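Side-chain contacts in peptidase S15/CocE/NonD (Thaumarchaeota archaeon SCGC AB-539-E09, PDB 4PF1), which acts as an aminopeptidase, a serine peptidase of the alpha/beta-hydrolase fold that probably releases residues from the N termini of peptides: residues 65-68 with 69-73; 596-599 with 600-604. One frame throughout, in Å; residues are numbered along the deposited sequence.

Each contact is a local turn whose two segments follow one another without a gap, so neither encloses any intervening residues. Following the chain from the N terminus, contact 1 comes first: strand 60-67 of the large mixed sheet ends and the backbone bends into the short helix 71-74, within the catalytic S15 region. More than 500 residues later, contact 2 forms a short 3-10 segment, 600-602, in the loop between strands 571-577 and 606-625 of the C-terminal non-catalytic region. The two lie in series, with no nesting or crossing, and do not touch. Contact 2 meets residues around Asn240 and helix 254-261, joining the C-terminal region to the helical part of the chain.

Contact 1: residues 65-68 with 69-73; sequences TRTP and YHAER
The hydroxyl of Thr67 is held by two groups: OG1 accepts the N-H of Tyr69 at 2.9 Å (OG1 to N, 150° at the hydrogen) and also hydrogen-bonds Glu163. The first of these bonds makes an ST turn, in which a threonine oxygen stands in for a carbonyl and turns the chain immediately after the strand. With OG1 anti to the backbone N, the hydroxyl reaches forward along the chain. The methyl CG2 meanwhile rests against the start of the next helix, 4.1 Å from Ala71 CB, where a small side chain fits. A water spans the same bend, donating to Thr67 O and accepting from His70 N at 3.2 Å.

The stiff ring of Pro68 presents its C-H groups to the face of the tyrosine. CG of Tyr69 lies beside its own backbone N (chi1 -52°), which folds the ring back so that Pro68 CG sits over its centre. This CH-pi contact measures 3.8 Å from Pro68 CG to the Tyr69 ring centroid, 9° off the normal. The Tyr69 and Tyr210 hydroxyls share a hydrogen bond, and the Tyr69 side chain lies near the probable Ser-His-Asp triad. The setting is consistent with relatives such as CocE, where a tyrosine just after this strand helps form the oxyanion hole.

His70 occupies the N-cap position of helix 71-74. Strand 60-67 runs between strands 100-105 and 154-160; helix 162-169 packs on Pro68 and Tyr69 through Tyr162, while Ala71 leans on strand 46-54 at Ile50 and gives its N-H to Asp105.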
loop_
_atom_site.group_PDB
_atom_site.type_symbol
_atom_site.label_atom_id
_atom_site.label_comp_id
_atom_site.label_asym_id
_atom_site.label_seq_id
_atom_site.Cartn_x
_atom_site.Cartn_y
_atom_site.Cartn_z
ATOM N N THR A 65 -23.256 10.821 -26.802
ATOM C CA THR A 65 -23.547 9.933 -25.682
ATOM C C THR A 65 -24.723 10.527 -24.899
ATOM O O THR A 65 -24.686 11.698 -24.526
ATOM C CB THR A 65 -22.299 9.697 -24.819
ATOM O OG1 THR A 65 -21.221 9.268 -25.660
ATOM C CG2 THR A 65 -22.539 8.659 -23.721
ATOM N N ARG A 66 -25.781 9.732 -24.702
ATOM C CA ARG A 66 -26.993 10.160 -24.001
ATOM C C ARG A 66 -27.031 9.455 -22.648
ATOM O O ARG A 66 -27.028 8.223 -22.593
ATOM C CB ARG A 66 -28.236 9.880 -24.866
ATOM C CG ARG A 66 -28.101 10.468 -26.288
ATOM C CD ARG A 66 -29.379 10.431 -27.101
ATOM N NE ARG A 66 -30.419 11.271 -26.511
ATOM C CZ ARG A 66 -31.482 10.799 -25.870
ATOM N NH1 ARG A 66 -32.359 11.628 -25.330
ATOM N NH2 ARG A 66 -31.673 9.489 -25.761
ATOM N N THR A 67 -26.967 10.240 -21.554
ATOM C CA THR A 67 -26.766 9.712 -20.206
ATOM C C THR A 67 -27.799 10.148 -19.142
ATOM O O THR A 67 -28.159 11.324 -19.076
ATOM C CB THR A 67 -25.339 10.138 -19.718
ATOM O OG1 THR A 67 -25.072 9.599 -18.423
ATOM C CG2 THR A 67 -25.131 11.664 -19.701
ATOM N N PRO A 68 -28.139 9.243 -18.186
ATOM C CA PRO A 68 -28.936 9.668 -17.026
ATOM C C PRO A 68 -28.010 9.977 -15.824
ATOM O O PRO A 68 -28.479 10.016 -14.685
ATOM C CB PRO A 68 -29.791 8.435 -16.753
ATOM C CG PRO A 68 -28.852 7.270 -17.110
ATOM C CD PRO A 68 -27.808 7.801 -18.090
ATOM N N TYR A 69 -26.678 10.143 -16.077
ATOM C CA TYR A 69 -25.675 10.310 -15.017
ATOM C C TYR A 69 -24.950 11.667 -15.036
ATOM O O TYR A 69 -23.750 11.720 -14.741
ATOM C CB TYR A 69 -24.637 9.163 -15.062
ATOM C CG TYR A 69 -25.248 7.777 -15.060
ATOM C CD1 TYR A 69 -26.072 7.357 -14.018
ATOM C CD2 TYR A 69 -24.976 6.872 -16.081
ATOM C CE1 TYR A 69 -26.645 6.088 -14.016
ATOM C CE2 TYR A 69 -25.547 5.601 -16.092
ATOM C CZ TYR A 69 -26.377 5.211 -15.053
ATOM O OH TYR A 69 -26.940 3.959 -15.052
ATOM N N HIS A 70 -25.691 12.766 -15.297
ATOM C CA HIS A 70 -25.192 14.153 -15.233
ATOM C C HIS A 70 -24.162 14.459 -16.340
ATOM O O HIS A 70 -22.954 14.374 -16.106
ATOM C CB HIS A 70 -24.590 14.442 -13.830
ATOM C CG HIS A 70 -24.665 15.868 -13.383
ATOM N ND1 HIS A 70 -25.164 16.866 -14.203
ATOM C CD2 HIS A 70 -24.326 16.409 -12.192
ATOM C CE1 HIS A 70 -25.093 17.980 -13.493
ATOM N NE2 HIS A 70 -24.599 17.753 -12.276
ATOM N N ALA A 71 -24.656 14.871 -17.528
ATOM C CA ALA A 71 -23.834 15.225 -18.694
ATOM C C ALA A 71 -22.767 16.274 -18.349
ATOM O O ALA A 71 -21.654 16.194 -18.864
ATOM C CB ALA A 71 -24.718 15.738 -19.821
ATOM N N GLU A 72 -23.106 17.242 -17.459
ATOM C CA GLU A 72 -22.195 18.303 -17.025
ATOM C C GLU A 72 -21.052 17.746 -16.149
ATOM O O GLU A 72 -19.972 18.334 -16.122
ATOM C CB GLU A 72 -22.959 19.421 -16.292
ATOM C CG GLU A 72 -23.381 20.549 -17.221
ATOM C CD GLU A 72 -24.446 21.498 -16.701
ATOM O OE1 GLU A 72 -24.167 22.238 -15.730
ATOM O OE2 GLU A 72 -25.533 21.558 -17.319
ATOM N N ARG A 73 -21.280 16.600 -15.470
ATOM C CA ARG A 73 -20.244 15.951 -14.663
ATOM C C ARG A 73 -19.468 14.930 -15.507
ATOM O O ARG A 73 -18.254 14.829 -15.355
ATOM C CB ARG A 73 -20.825 15.297 -13.404
ATOM C CG ARG A 73 -19.761 15.047 -12.324
ATOM C CD ARG A 73 -20.323 14.400 -11.072
ATOM N NE ARG A 73 -20.710 13.006 -11.295
ATOM C CZ ARG A 73 -21.936 12.532 -11.096
ATOM N NH1 ARG A 73 -22.903 13.332 -10.659
ATOM N NH2 ARG A 73 -22.204 11.254 -11.324
HETATM O O HOH W 1 -28.269 12.980 -17.127
#

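Contact 2: residues 596-599 with 600-604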
loop_
_atom_site.group_PDB
_atom_site.type_symbol
_atom_site.label_atom_id
_atom_site.label_comp_id
_atom_site.label_asym_id
_atom_site.label_seq_id
_atom_site.Cartn_x
_atom_site.Cartn_y
_atom_site.Cartn_z
ATOM N N MET A 596 -40.670 -10.944 -3.119
ATOM C CA MET A 596 -40.444 -9.554 -2.674
ATOM C C MET A 596 -41.016 -9.309 -1.270
ATOM O O MET A 596 -40.411 -8.585 -0.480
ATOM C CB MET A 596 -41.078 -8.537 -3.654
ATOM C CG MET A 596 -40.484 -8.554 -5.052
ATOM S SD MET A 596 -38.753 -8.038 -5.143
ATOM C CE MET A 596 -38.605 -7.797 -6.908
ATOM N N PHE A 597 -42.184 -9.919 -0.971
ATOM C CA PHE A 597 -42.904 -9.744 0.289
ATOM C C PHE A 597 -43.108 -11.085 1.031
ATOM O O PHE A 597 -44.072 -11.225 1.793
ATOM C CB PHE A 597 -44.270 -9.065 0.024
ATOM C CG PHE A 597 -44.210 -7.886 -0.924
ATOM C CD1 PHE A 597 -43.740 -6.649 -0.494
ATOM C CD2 PHE A 597 -44.623 -8.015 -2.245
ATOM C CE1 PHE A 597 -43.676 -5.565 -1.373
ATOM C CE2 PHE A 597 -44.562 -6.928 -3.122
ATOM C CZ PHE A 597 -44.089 -5.711 -2.681
ATOM N N ALA A 598 -42.177 -12.052 0.843
ATOM C CA ALA A 598 -42.257 -13.365 1.497
ATOM C C ALA A 598 -42.245 -13.224 3.040
ATOM O O ALA A 598 -41.380 -12.530 3.583
ATOM C CB ALA A 598 -41.110 -14.249 1.038
ATOM N N PRO A 599 -43.233 -13.820 3.755
ATOM C CA PRO A 599 -43.268 -13.667 5.225
ATOM C C PRO A 599 -42.134 -14.443 5.919
ATOM O O PRO A 599 -41.613 -15.389 5.332
ATOM C CB PRO A 599 -44.653 -14.203 5.605
ATOM C CG PRO A 599 -45.006 -15.150 4.524
ATOM C CD PRO A 599 -44.355 -14.651 3.266
ATOM N N PRO A 600 -41.722 -14.067 7.162
ATOM C CA PRO A 600 -40.598 -14.778 7.811
ATOM C C PRO A 600 -40.816 -16.289 7.998
ATOM O O PRO A 600 -39.846 -17.044 7.923
ATOM C CB PRO A 600 -40.457 -14.071 9.167
ATOM C CG PRO A 600 -41.741 -13.332 9.366
ATOM C CD PRO A 600 -42.196 -12.944 7.997
ATOM N N GLU A 601 -42.081 -16.733 8.196
ATOM C CA GLU A 601 -42.423 -18.156 8.402
ATOM C C GLU A 601 -42.144 -19.012 7.152
ATOM O O GLU A 601 -41.996 -20.231 7.271
ATOM C CB GLU A 601 -43.903 -18.334 8.818
ATOM C CG GLU A 601 -44.467 -17.240 9.710
ATOM C CD GLU A 601 -45.150 -16.118 8.953
ATOM O OE1 GLU A 601 -46.244 -16.354 8.390
ATOM O OE2 GLU A 601 -44.593 -14.999 8.926
ATOM N N SER A 602 -42.093 -18.379 5.961
ATOM C CA SER A 602 -41.872 -19.070 4.690
ATOM C C SER A 602 -40.397 -19.491 4.476
ATOM O O SER A 602 -40.133 -20.348 3.634
ATOM C CB SER A 602 -42.337 -18.200 3.525
ATOM O OG SER A 602 -41.489 -17.081 3.320
ATOM N N TYR A 603 -39.450 -18.890 5.229
ATOM C CA TYR A 603 -38.016 -19.174 5.097
ATOM C C TYR A 603 -37.641 -20.417 5.916
ATOM O O TYR A 603 -37.479 -20.340 7.140
ATOM C CB TYR A 603 -37.174 -17.940 5.504
ATOM C CG TYR A 603 -37.371 -16.751 4.583
ATOM C CD1 TYR A 603 -38.437 -15.872 4.763
ATOM C CD2 TYR A 603 -36.496 -16.506 3.529
ATOM C CE1 TYR A 603 -38.642 -14.794 3.903
ATOM C CE2 TYR A 603 -36.690 -15.431 2.660
ATOM C CZ TYR A 603 -37.766 -14.576 2.853
ATOM O OH TYR A 603 -37.959 -13.504 2.012
ATOM N N ARG A 604 -37.544 -21.580 5.238
ATOM C CA ARG A 604 -37.248 -22.851 5.908
ATOM C C ARG A 604 -36.072 -23.590 5.279
ATOM O O ARG A 604 -35.850 -23.495 4.069
ATOM C CB ARG A 604 -38.475 -23.784 5.895
ATOM C CG ARG A 604 -39.779 -23.183 6.433
ATOM C CD ARG A 604 -40.821 -24.251 6.760
ATOM N NE ARG A 604 -40.976 -25.247 5.693
ATOM C CZ ARG A 604 -40.619 -26.526 5.802
ATOM N NH1 ARG A 604 -40.098 -26.983 6.935
ATOM N NH2 ARG A 604 -40.782 -27.356 4.780
#
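Pro599 O takes two hydrogen bonds from the same residue, Ser602. The hydroxyl makes the shorter, OG to Pro599 O at 2.6 Å, arriving in the carbonyl plane with a C=O...OG angle of 152°. The backbone bond, Ser602 N to Pro599 O at 3.1 Å, comes from above that plane. Ser602 OG can return to the carbonyl because it lies between its own backbone N and carbonyl carbon (chi1 71°). A serine suits the place, being short enough to bend back on a carbonyl three residues earlier.

The backbone bond closes the first turn of the 3-10 segment 600-602, and the bond from Tyr603 N to Pro600 O at 3.3 Å follows it. Proline fits the first position, since its N has no hydrogen to leave unbonded and its fixed phi agrees with the helix. The turn lies in the long loop before strand 606-625 of the C-terminal non-catalytic region, where Ser602 O also accepts from Thr590.

Around these bonds, Tyr603 comes in edge-on. Its CD1 lies 3.3 Å from Pro599 O, near the ring plane, and Ala598 O meets the same ring at its edge while hydrogen-bonding Asn240. The hydroxyl end touches Ala598: CB is 3.4 Å from Tyr603 OH, close quarters that suit a bare methyl. Arg586 makes a cation-pi contact with this ring. On the exposed side, Glu601 bends at chi2 (93°) and brings OE2 to 3.4 Å from Pro599 CB. Pro599 CB also packs against Pro600 CD, 3.7 Å away.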